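PDB 4HFV: uncharacterized protein, which is a putative effector of the Dot/Icm type IV secretion system of Legionella pneumophila, probably acting inside the host cell, its molecular function not established. Local coordinates for residues L6-I16 / P70-A81; P51-L62 / Q152-S160. All coordinates share one frame; numbering follows the deposited sequence.

Contact 1: residues L6-I16 / P70-A81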
loop_
_atom_site.group_PDB
_atom_site.type_symbol
_atom_site.label_atom_id
_atom_site.label_comp_id
_atom_site.label_asym_id
_atom_site.label_seq_id
_atom_site.Cartn_x
_atom_site.Cartn_y
_atom_site.Cartn_z
ATOM N N LEU A 6 7.898 20.490 -5.108
ATOM C CA LEU A 6 8.303 20.498 -3.706
ATOM C C LEU A 6 9.100 21.764 -3.357
ATOM O O LEU A 6 9.978 22.176 -4.106
ATOM C CB LEU A 6 9.143 19.269 -3.347
ATOM C CG LEU A 6 8.459 17.915 -3.442
ATOM C CD1 LEU A 6 9.500 16.823 -3.244
ATOM C CD2 LEU A 6 7.354 17.799 -2.411
ATOM N N VAL A 7 8.801 22.374 -2.216
ATOM C CA VAL A 7 9.620 23.488 -1.751
ATOM C C VAL A 7 10.955 22.934 -1.246
ATOM O O VAL A 7 10.952 21.998 -0.465
ATOM C CB VAL A 7 8.954 24.252 -0.574
ATOM C CG1 VAL A 7 9.844 25.446 -0.143
ATOM C CG2 VAL A 7 7.562 24.743 -0.960
ATOM N N ALA A 8 12.083 23.552 -1.604
ATOM C CA ALA A 8 13.364 23.058 -1.075
ATOM C C ALA A 8 13.363 22.965 0.461
ATOM O O ALA A 8 12.759 23.799 1.165
ATOM C CB ALA A 8 14.548 23.868 -1.599
ATOM N N TYR A 9 13.997 21.907 0.988
ATOM C CA TYR A 9 13.944 21.635 2.428
ATOM C C TYR A 9 14.430 22.807 3.332
ATOM O O TYR A 9 13.761 23.167 4.320
ATOM C CB TYR A 9 14.752 20.372 2.757
ATOM C CG TYR A 9 14.822 20.101 4.228
ATOM C CD1 TYR A 9 13.779 19.509 4.887
ATOM C CD2 TYR A 9 15.940 20.475 4.968
ATOM C CE1 TYR A 9 13.832 19.288 6.258
ATOM C CE2 TYR A 9 16.001 20.263 6.336
ATOM C CZ TYR A 9 14.942 19.656 6.977
ATOM O OH TYR A 9 14.999 19.427 8.359
ATOM N N GLU A 10 15.597 23.384 3.055
ATOM C CA GLU A 10 16.092 24.417 3.994
ATOM C C GLU A 10 15.131 25.593 4.089
ATOM O O GLU A 10 14.857 26.109 5.184
ATOM C CB GLU A 10 17.471 24.893 3.628
ATOM C CG GLU A 10 18.565 23.826 3.822
ATOM C CD GLU A 10 18.687 23.338 5.276
ATOM O OE1 GLU A 10 18.533 24.165 6.196
ATOM O OE2 GLU A 10 18.950 22.125 5.496
ATOM N N LYS A 11 14.637 26.018 2.932
ATOM C CA LYS A 11 13.718 27.128 2.845
ATOM C C LYS A 11 12.438 26.814 3.613
ATOM O O LYS A 11 11.973 27.636 4.434
ATOM C CB LYS A 11 13.398 27.431 1.394
ATOM C CG LYS A 11 12.592 28.694 1.213
ATOM C CD LYS A 11 11.556 28.507 0.159
ATOM C CE LYS A 11 11.598 29.613 -0.861
ATOM N NZ LYS A 11 10.606 30.696 -0.575
ATOM N N LEU A 12 11.891 25.617 3.414
ATOM C CA LEU A 12 10.649 25.233 4.077
ATOM C C LEU A 12 10.833 25.139 5.583
ATOM O O LEU A 12 9.975 25.575 6.357
ATOM C CB LEU A 12 10.119 23.884 3.502
ATOM C CG LEU A 12 8.785 23.425 4.090
ATOM C CD1 LEU A 12 7.679 24.468 4.000
ATOM C CD2 LEU A 12 8.327 22.113 3.420
ATOM N N LYS A 13 11.936 24.527 6.001
ATOM C CA LYS A 13 12.308 24.452 7.399
ATOM C C LYS A 13 12.311 25.852 7.986
ATOM O O LYS A 13 11.767 26.096 9.051
ATOM C CB LYS A 13 13.712 23.865 7.517
ATOM C CG LYS A 13 14.300 23.972 8.871
ATOM C CD LYS A 13 15.749 23.489 8.956
ATOM C CE LYS A 13 16.268 23.682 10.406
ATOM N NZ LYS A 13 17.598 23.030 10.703
ATOM N N GLY A 14 12.956 26.770 7.278
ATOM C CA GLY A 14 13.026 28.149 7.723
ATOM C C GLY A 14 11.660 28.803 7.862
ATOM O O GLY A 14 11.376 29.469 8.863
ATOM N N SER A 15 10.774 28.616 6.893
ATOM C CA SER A 15 9.527 29.361 6.981
ATOM C C SER A 15 8.615 28.705 7.995
ATOM O O SER A 15 7.848 29.391 8.653
ATOM C CB SER A 15 8.844 29.528 5.606
ATOM O OG SER A 15 8.418 28.300 5.137
ATOM N N ILE A 16 8.729 27.390 8.191
ATOM C CA ILE A 16 7.905 26.743 9.195
ATOM C C ILE A 16 8.359 27.195 10.583
ATOM O O ILE A 16 7.545 27.439 11.465
ATOM C CB ILE A 16 7.956 25.200 9.058
ATOM C CG1 ILE A 16 7.112 24.752 7.858
ATOM C CG2 ILE A 16 7.466 24.503 10.345
ATOM C CD1 ILE A 16 7.324 23.331 7.533
ATOM N N PRO A 70 18.731 15.810 -0.441
ATOM C CA PRO A 70 17.854 16.972 -0.232
ATOM C C PRO A 70 16.414 16.794 -0.702
ATOM O O PRO A 70 15.475 17.329 -0.084
ATOM C CB PRO A 70 18.535 18.069 -1.064
ATOM C CG PRO A 70 20.014 17.643 -1.140
ATOM C CD PRO A 70 19.938 16.138 -1.218
ATOM N N GLU A 71 16.227 16.112 -1.823
ATOM C CA GLU A 71 14.878 15.984 -2.364
ATOM C C GLU A 71 13.999 15.070 -1.489
ATOM O O GLU A 71 12.804 15.306 -1.348
ATOM C CB GLU A 71 14.913 15.470 -3.807
ATOM C CG GLU A 71 13.505 15.266 -4.394
ATOM C CD GLU A 71 13.523 14.823 -5.859
ATOM O OE1 GLU A 71 14.290 15.413 -6.645
ATOM O OE2 GLU A 71 12.781 13.872 -6.219
ATOM N N ASP A 72 14.592 14.027 -0.912
ATOM C CA ASP A 72 13.849 13.129 -0.027
ATOM C C ASP A 72 13.508 13.843 1.289
ATOM O O ASP A 72 12.388 13.735 1.785
ATOM C CB ASP A 72 14.653 11.840 0.201
ATOM C CG ASP A 72 14.017 10.900 1.225
ATOM O OD1 ASP A 72 12.773 10.918 1.433
ATOM O OD2 ASP A 72 14.794 10.116 1.812
ATOM N N LYS A 73 14.457 14.612 1.824
ATOM C CA LYS A 73 14.180 15.485 2.965
ATOM C C LYS A 73 13.034 16.447 2.637
ATOM O O LYS A 73 12.083 16.613 3.409
ATOM C CB LYS A 73 15.425 16.287 3.358
ATOM C CG LYS A 73 16.534 15.487 3.997
ATOM C CD LYS A 73 17.788 16.321 4.141
ATOM C CE LYS A 73 17.704 17.273 5.298
ATOM N NZ LYS A 73 18.910 18.182 5.297
ATOM N N ALA A 74 13.087 17.060 1.466
ATOM C CA ALA A 74 12.016 17.994 1.103
ATOM C C ALA A 74 10.667 17.290 1.001
ATOM O O ALA A 74 9.600 17.792 1.469
ATOM C CB ALA A 74 12.374 18.733 -0.206
ATOM N N ARG A 75 10.668 16.115 0.371
ATOM C CA ARG A 75 9.409 15.386 0.197
ATOM C C ARG A 75 8.746 15.086 1.536
ATOM O O ARG A 75 7.539 15.304 1.705
ATOM C CB ARG A 75 9.603 14.096 -0.605
ATOM C CG ARG A 75 8.241 13.445 -0.945
ATOM C CD ARG A 75 8.329 12.349 -2.027
ATOM N NE ARG A 75 8.864 12.850 -3.294
ATOM C CZ ARG A 75 10.122 12.682 -3.712
ATOM N NH1 ARG A 75 10.483 13.201 -4.886
ATOM N NH2 ARG A 75 11.018 12.011 -2.974
ATOM N N VAL A 76 9.534 14.626 2.508
ATOM C CA VAL A 76 8.987 14.416 3.838
ATOM C C VAL A 76 8.428 15.673 4.487
ATOM O O VAL A 76 7.278 15.666 4.998
ATOM C CB VAL A 76 9.978 13.725 4.777
ATOM C CG1 VAL A 76 9.379 13.592 6.193
ATOM C CG2 VAL A 76 10.348 12.309 4.210
ATOM N N LEU A 77 9.205 16.755 4.512
ATOM C CA LEU A 77 8.736 17.964 5.197
ATOM C C LEU A 77 7.532 18.583 4.466
ATOM O O LEU A 77 6.572 18.968 5.109
ATOM C CB LEU A 77 9.872 18.967 5.440
ATOM C CG LEU A 77 9.557 20.157 6.358
ATOM C CD1 LEU A 77 9.062 19.753 7.782
ATOM C CD2 LEU A 77 10.761 21.078 6.475
ATOM N N ASN A 78 7.569 18.657 3.130
ATOM C CA ASN A 78 6.410 19.151 2.393
ATOM C C ASN A 78 5.173 18.328 2.714
ATOM O O ASN A 78 4.106 18.875 2.968
ATOM C CB ASN A 78 6.648 19.104 0.879
ATOM C CG ASN A 78 7.466 20.283 0.363
ATOM O OD1 ASN A 78 6.923 21.200 -0.240
ATOM N ND2 ASN A 78 8.768 20.233 0.537
ATOM N N ALA A 79 5.313 16.998 2.666
ATOM C CA ALA A 79 4.205 16.117 2.982
ATOM C C ALA A 79 3.619 16.409 4.372
ATOM O O ALA A 79 2.411 16.492 4.534
ATOM C CB ALA A 79 4.618 14.590 2.873
ATOM N N LEU A 80 4.454 16.503 5.393
ATOM C CA LEU A 80 3.923 16.756 6.725
ATOM C C LEU A 80 3.240 18.123 6.818
ATOM O O LEU A 80 2.220 18.248 7.492
ATOM C CB LEU A 80 5.033 16.718 7.759
ATOM C CG LEU A 80 4.609 16.925 9.203
ATOM C CD1 LEU A 80 3.569 15.908 9.627
ATOM C CD2 LEU A 80 5.864 16.827 10.052
ATOM N N ALA A 81 3.815 19.145 6.182
ATOM C CA ALA A 81 3.199 20.466 6.254
ATOM C C ALA A 81 1.849 20.386 5.575
ATOM O O ALA A 81 0.857 20.893 6.106
ATOM C CB ALA A 81 4.066 21.554 5.599
HETATM O O HOH W 1 15.639 20.102 -0.470
HETATM O O HOH W 2 19.411 19.806 7.506
#
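Leu-77 fits as a knob into a hole formed by Tyr-9, Leu-12, Lys-13 and Ile-16, and this apolar seat joins the two helices. With CG anti to the backbone N (chi1 -170°), its CD2 comes within 3.6 Å of Tyr-9 CE1, while its CG lies 3.7 Å from Leu-12 CD2. Further along, Ile-16 CD1 meets Leu-77 CD1 at 4.0 Å and also touches Ala-81 CB. The axes of helices 9-16 and 70-81 approach to 9.4 Å and run roughly parallel, 32° apart. Nearer the N-terminal ends, Lys-73 bends at chi3 and lays its CE over one face of the Tyr-9 ring, 3.9 Å from the centroid, a CH-pi contact displaced toward the rim.

Outward from this core, the Asn-78 amide grips both backbone polar atoms of Val-7, ahead of the helix. Val-7 N donates to Asn-78 OD1 at 3.0 Å, tilted from the carbonyl plane, whereas Asn-78 ND2 reaches a lone pair of Val-7 O in that carbonyl's plane. The second ND2 hydrogen goes to Ala-74 O at 2.7 Å, so three bonds fix the rotation of this buried amide. Leu-6 packs CD2 on Asn-78 CB and CD1 on Arg-75 CB. At the polar edge, one water links Tyr-9 N to Pro-70 O; another joins Glu-10 OE2 to Lys-73 NZ, whose direct salt bridge is long.

Tyr-9 OH is hydrogen-bonded to Asp-64 OD1 and Lys-13 NZ forms a salt bridge with Asp-64 OD2, at the end of helix 49-64, while Arg-75, Val-76 and Ala-79 turn their side chains against helix 120-136.

Contact 2: residues P51-L62 / Q152-S160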
loop_
_atom_site.group_PDB
_atom_site.type_symbol
_atom_site.label_atom_id
_atom_site.label_comp_id
_atom_site.label_asym_id
_atom_site.label_seq_id
_atom_site.Cartn_x
_atom_site.Cartn_y
_atom_site.Cartn_z
ATOM N N PRO A 51 0.666 19.600 19.636
ATOM C CA PRO A 51 1.290 18.417 19.041
ATOM C C PRO A 51 1.652 18.613 17.579
ATOM O O PRO A 51 2.620 17.980 17.111
ATOM C CB PRO A 51 0.244 17.290 19.250
ATOM C CG PRO A 51 -1.058 17.967 19.486
ATOM C CD PRO A 51 -0.711 19.342 20.085
ATOM N N GLN A 52 0.926 19.459 16.850
ATOM C CA GLN A 52 1.283 19.693 15.459
ATOM C C GLN A 52 2.641 20.371 15.390
ATOM O O GLN A 52 3.504 20.007 14.590
ATOM C CB GLN A 52 0.222 20.539 14.792
ATOM C CG GLN A 52 -1.128 19.880 14.795
ATOM C CD GLN A 52 -2.218 20.828 14.360
ATOM O OE1 GLN A 52 -2.149 22.031 14.623
ATOM N NE2 GLN A 52 -3.223 20.300 13.655
ATOM N N VAL A 53 2.853 21.346 16.265
ATOM C CA VAL A 53 4.113 22.029 16.278
ATOM C C VAL A 53 5.262 21.111 16.659
ATOM O O VAL A 53 6.281 21.128 15.989
ATOM C CB VAL A 53 4.032 23.311 17.214
ATOM C CG1 VAL A 53 5.380 23.859 17.509
ATOM C CG2 VAL A 53 3.209 24.356 16.536
ATOM N N LEU A 54 5.076 20.279 17.691
ATOM C CA LEU A 54 6.129 19.363 18.142
ATOM C C LEU A 54 6.442 18.295 17.091
ATOM O O LEU A 54 7.613 17.947 16.848
ATOM C CB LEU A 54 5.786 18.750 19.516
ATOM C CG LEU A 54 5.720 19.760 20.684
ATOM C CD1 LEU A 54 5.168 19.097 21.961
ATOM C CD2 LEU A 54 7.101 20.272 20.920
ATOM N N VAL A 55 5.425 17.834 16.387
ATOM C CA VAL A 55 5.687 16.875 15.312
ATOM C C VAL A 55 6.473 17.478 14.169
ATOM O O VAL A 55 7.427 16.873 13.670
ATOM C CB VAL A 55 4.401 16.271 14.816
ATOM C CG1 VAL A 55 4.652 15.540 13.515
ATOM C CG2 VAL A 55 3.911 15.314 15.910
ATOM N N LEU A 56 6.127 18.718 13.799
ATOM C CA LEU A 56 6.890 19.438 12.786
ATOM C C LEU A 56 8.338 19.639 13.209
ATOM O O LEU A 56 9.243 19.380 12.430
ATOM C CB LEU A 56 6.267 20.814 12.491
ATOM C CG LEU A 56 5.048 20.782 11.580
ATOM C CD1 LEU A 56 4.206 22.115 11.674
ATOM C CD2 LEU A 56 5.606 20.576 10.200
ATOM N N LEU A 57 8.555 20.105 14.435
ATOM C CA LEU A 57 9.896 20.307 14.940
ATOM C C LEU A 57 10.669 18.997 15.123
ATOM O O LEU A 57 11.899 18.963 14.909
ATOM C CB LEU A 57 9.874 21.127 16.251
ATOM C CG LEU A 57 9.387 22.596 16.172
ATOM C CD1 LEU A 57 9.249 23.252 17.576
ATOM C CD2 LEU A 57 10.297 23.378 15.331
ATOM N N LYS A 58 10.032 17.932 15.587
ATOM C CA LYS A 58 10.752 16.658 15.700
ATOM C C LYS A 58 11.125 16.136 14.305
ATOM O O LYS A 58 12.229 15.622 14.088
ATOM C CB LYS A 58 9.946 15.591 16.430
ATOM C CG LYS A 58 10.657 14.299 16.600
ATOM C CD LYS A 58 11.932 14.378 17.441
ATOM C CE LYS A 58 11.652 14.939 18.819
ATOM N NZ LYS A 58 12.905 14.912 19.655
ATOM N N THR A 59 10.211 16.296 13.375
ATOM C CA THR A 59 10.453 15.884 11.986
ATOM C C THR A 59 11.668 16.623 11.459
ATOM O O THR A 59 12.576 16.006 10.912
ATOM C CB THR A 59 9.172 16.047 11.126
ATOM O OG1 THR A 59 8.238 15.052 11.530
ATOM C CG2 THR A 59 9.417 15.917 9.637
ATOM N N ILE A 60 11.716 17.940 11.650
ATOM C CA ILE A 60 12.853 18.713 11.200
ATOM C C ILE A 60 14.182 18.290 11.837
ATOM O O ILE A 60 15.191 18.149 11.148
ATOM C CB ILE A 60 12.606 20.206 11.468
ATOM C CG1 ILE A 60 11.618 20.778 10.436
ATOM C CG2 ILE A 60 13.886 20.933 11.429
ATOM C CD1 ILE A 60 10.941 22.121 10.903
ATOM N N GLU A 61 14.191 18.089 13.156
ATOM C CA GLU A 61 15.390 17.593 13.867
ATOM C C GLU A 61 15.871 16.237 13.282
ATOM O O GLU A 61 17.078 15.972 13.119
ATOM C CB GLU A 61 15.033 17.426 15.357
ATOM C CG GLU A 61 16.182 16.978 16.294
ATOM C CD GLU A 61 15.679 16.485 17.671
ATOM O OE1 GLU A 61 14.511 16.739 18.026
ATOM O OE2 GLU A 61 16.443 15.826 18.408
ATOM N N LEU A 62 14.936 15.355 12.982
ATOM C CA LEU A 62 15.316 14.007 12.545
ATOM C C LEU A 62 15.862 14.062 11.112
ATOM O O LEU A 62 16.885 13.448 10.786
ATOM C CB LEU A 62 14.136 13.025 12.667
ATOM C CG LEU A 62 13.692 12.650 14.106
ATOM C CD1 LEU A 62 12.349 11.898 14.109
ATOM C CD2 LEU A 62 14.756 11.861 14.828
ATOM N N GLN A 152 11.304 6.398 21.310
ATOM C CA GLN A 152 10.213 6.836 20.448
ATOM C C GLN A 152 10.232 8.368 20.303
ATOM O O GLN A 152 9.630 9.074 21.101
ATOM C CB GLN A 152 8.880 6.379 21.046
ATOM C CG GLN A 152 8.660 4.887 21.008
ATOM C CD GLN A 152 8.328 4.388 19.626
ATOM O OE1 GLN A 152 7.477 4.947 18.941
ATOM N NE2 GLN A 152 8.977 3.311 19.216
ATOM N N PRO A 153 10.920 8.885 19.273
ATOM C CA PRO A 153 10.980 10.351 19.151
ATOM C C PRO A 153 9.579 10.988 18.990
ATOM O O PRO A 153 9.388 12.176 19.277
ATOM C CB PRO A 153 11.816 10.550 17.884
ATOM C CG PRO A 153 11.741 9.186 17.119
ATOM C CD PRO A 153 11.660 8.184 18.197
ATOM N N PHE A 154 8.608 10.213 18.504
ATOM C CA PHE A 154 7.269 10.744 18.278
ATOM C C PHE A 154 6.266 10.440 19.386
ATOM O O PHE A 154 5.067 10.635 19.190
ATOM C CB PHE A 154 6.724 10.326 16.905
ATOM C CG PHE A 154 7.403 11.006 15.767
ATOM C CD1 PHE A 154 8.412 10.374 15.065
ATOM C CD2 PHE A 154 7.084 12.335 15.449
ATOM C CE1 PHE A 154 9.081 11.007 14.038
ATOM C CE2 PHE A 154 7.746 12.985 14.414
ATOM C CZ PHE A 154 8.746 12.328 13.702
ATOM N N ALA A 155 6.751 9.984 20.540
ATOM C CA ALA A 155 5.907 9.850 21.724
ATOM C C ALA A 155 5.707 11.250 22.339
ATOM O O ALA A 155 6.346 11.641 23.289
ATOM C CB ALA A 155 6.534 8.869 22.738
ATOM N N ILE A 156 4.785 11.983 21.749
ATOM C CA ILE A 156 4.566 13.379 22.020
ATOM C C ILE A 156 3.156 13.441 22.581
ATOM O O ILE A 156 2.228 12.743 22.077
ATOM C CB ILE A 156 4.663 14.160 20.699
ATOM C CG1 ILE A 156 6.108 14.188 20.188
ATOM C CG2 ILE A 156 4.058 15.605 20.835
ATOM C CD1 ILE A 156 6.222 14.592 18.632
ATOM N N LYS A 157 2.987 14.253 23.622
ATOM C CA LYS A 157 1.712 14.321 24.292
ATOM C C LYS A 157 0.636 14.768 23.317
ATOM O O LYS A 157 0.837 15.729 22.530
ATOM C CB LYS A 157 1.775 15.269 25.479
ATOM C CG LYS A 157 0.631 15.090 26.478
ATOM C CD LYS A 157 0.740 16.075 27.652
ATOM C CE LYS A 157 0.573 17.519 27.184
ATOM N NZ LYS A 157 0.823 18.521 28.268
ATOM N N HIS A 158 -0.495 14.077 23.411
ATOM C CA HIS A 158 -1.714 14.372 22.670
ATOM C C HIS A 158 -1.519 14.109 21.215
ATOM O O HIS A 158 -2.235 14.656 20.364
ATOM C CB HIS A 158 -2.172 15.822 22.935
ATOM C CG HIS A 158 -2.584 16.036 24.347
ATOM N ND1 HIS A 158 -3.249 15.068 25.073
ATOM C CD2 HIS A 158 -2.364 17.063 25.198
ATOM C CE1 HIS A 158 -3.441 15.501 26.304
ATOM N NE2 HIS A 158 -2.922 16.711 26.404
ATOM N N TYR A 159 -0.538 13.258 20.940
ATOM C CA TYR A 159 -0.258 12.820 19.585
ATOM C C TYR A 159 -0.104 11.280 19.532
ATOM O O TYR A 159 0.552 10.689 20.386
ATOM C CB TYR A 159 1.008 13.496 19.067
ATOM C CG TYR A 159 1.371 13.070 17.678
ATOM C CD1 TYR A 159 0.572 13.388 16.595
ATOM C CD2 TYR A 159 2.530 12.329 17.442
ATOM C CE1 TYR A 159 0.914 12.955 15.298
ATOM C CE2 TYR A 159 2.882 11.930 16.182
ATOM C CZ TYR A 159 2.072 12.244 15.101
ATOM O OH TYR A 159 2.469 11.788 13.848
ATOM N N SER A 160 -0.718 10.649 18.536
ATOM C CA SER A 160 -0.522 9.216 18.274
ATOM C C SER A 160 0.116 9.005 16.897
ATOM O O SER A 160 -0.542 9.126 15.875
ATOM C CB SER A 160 -1.837 8.454 18.324
ATOM O OG SER A 160 -1.607 7.074 17.988
#
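The loop that leads into helix 161-188 packs along one side of helix 49-64, entering through a type I beta turn, Gln-152 to Ala-155, and leaving through a type II turn, Ile-156 to Tyr-159. Between the segments the evidence is of apolar and CH-pi packing, spread over successive helical turns from Leu-62 back to Pro-51.

At the first turn, Leu-62 CD1 touches both Phe-154 CE1, at 3.4 Å, and Pro-153 CB. Lys-58 crosses one face of the Phe-154 ring, its CG 4.1 Å from the ring centroid and 21° off the normal. Bends at chi2 and chi3 carry the rest of that chain past Pro-153, where CD lies 3.9 Å from Pro-153 CB, and bring NZ back to a salt bridge with Glu-61 OE1 on its own helix. Thr-59 OG1 and Val-55 O lie near the plane of the Phe-154 ring, at its edge. They are themselves hydrogen-bonded, and Val-55 O also accepts from Thr-59 N, the two donors arriving from opposite faces of its carbonyl plane. Phe-133 of helix 120-136 also packs on Phe-154.

In the middle, Ile-156 divides its branches: CG2 rests 3.8 Å from Leu-54 CB, while CD1 reaches Val-55 CG2 at 3.6 Å. Pro-51 lies against the second turn, its CB 3.9 Å from Tyr-159 CB. Tyr-159 OH, at the far end of its ring, is hydrogen-bonded to Asp-164 OD2 in helix 161-188. Val-55 CG2, anti to the carbonyl carbon, stands almost squarely over the Tyr-159 ring, 3.5 Å from its centroid and only 8° off the normal.

From the N terminus, residues 6-16 begin helix 9-27, and residues 51-62 follow on helix 49-64. The chain then enters helix 70-90, whose residues 70-81 return to 6-16 and close contact 1 across 53 intervening residues. Contact 2 closes a longer excursion of 89 residues, through helices 70-90, 101-109 and 120-136, when loop 152-160 comes back to 51-62. Since 51-62 lies between 6-16 and 70-81 while 152-160 lies beyond both, the two cross rather than nest. Their centres are 16 Å apart, yet they touch: Leu-80 CD2 lies 3.8 Å from Leu-56 CD2, and Lys-13 packs on Ile-60. Helix 49-64 thus joins the packed helices 9-27 and 70-90 to the loop before helix 161-188.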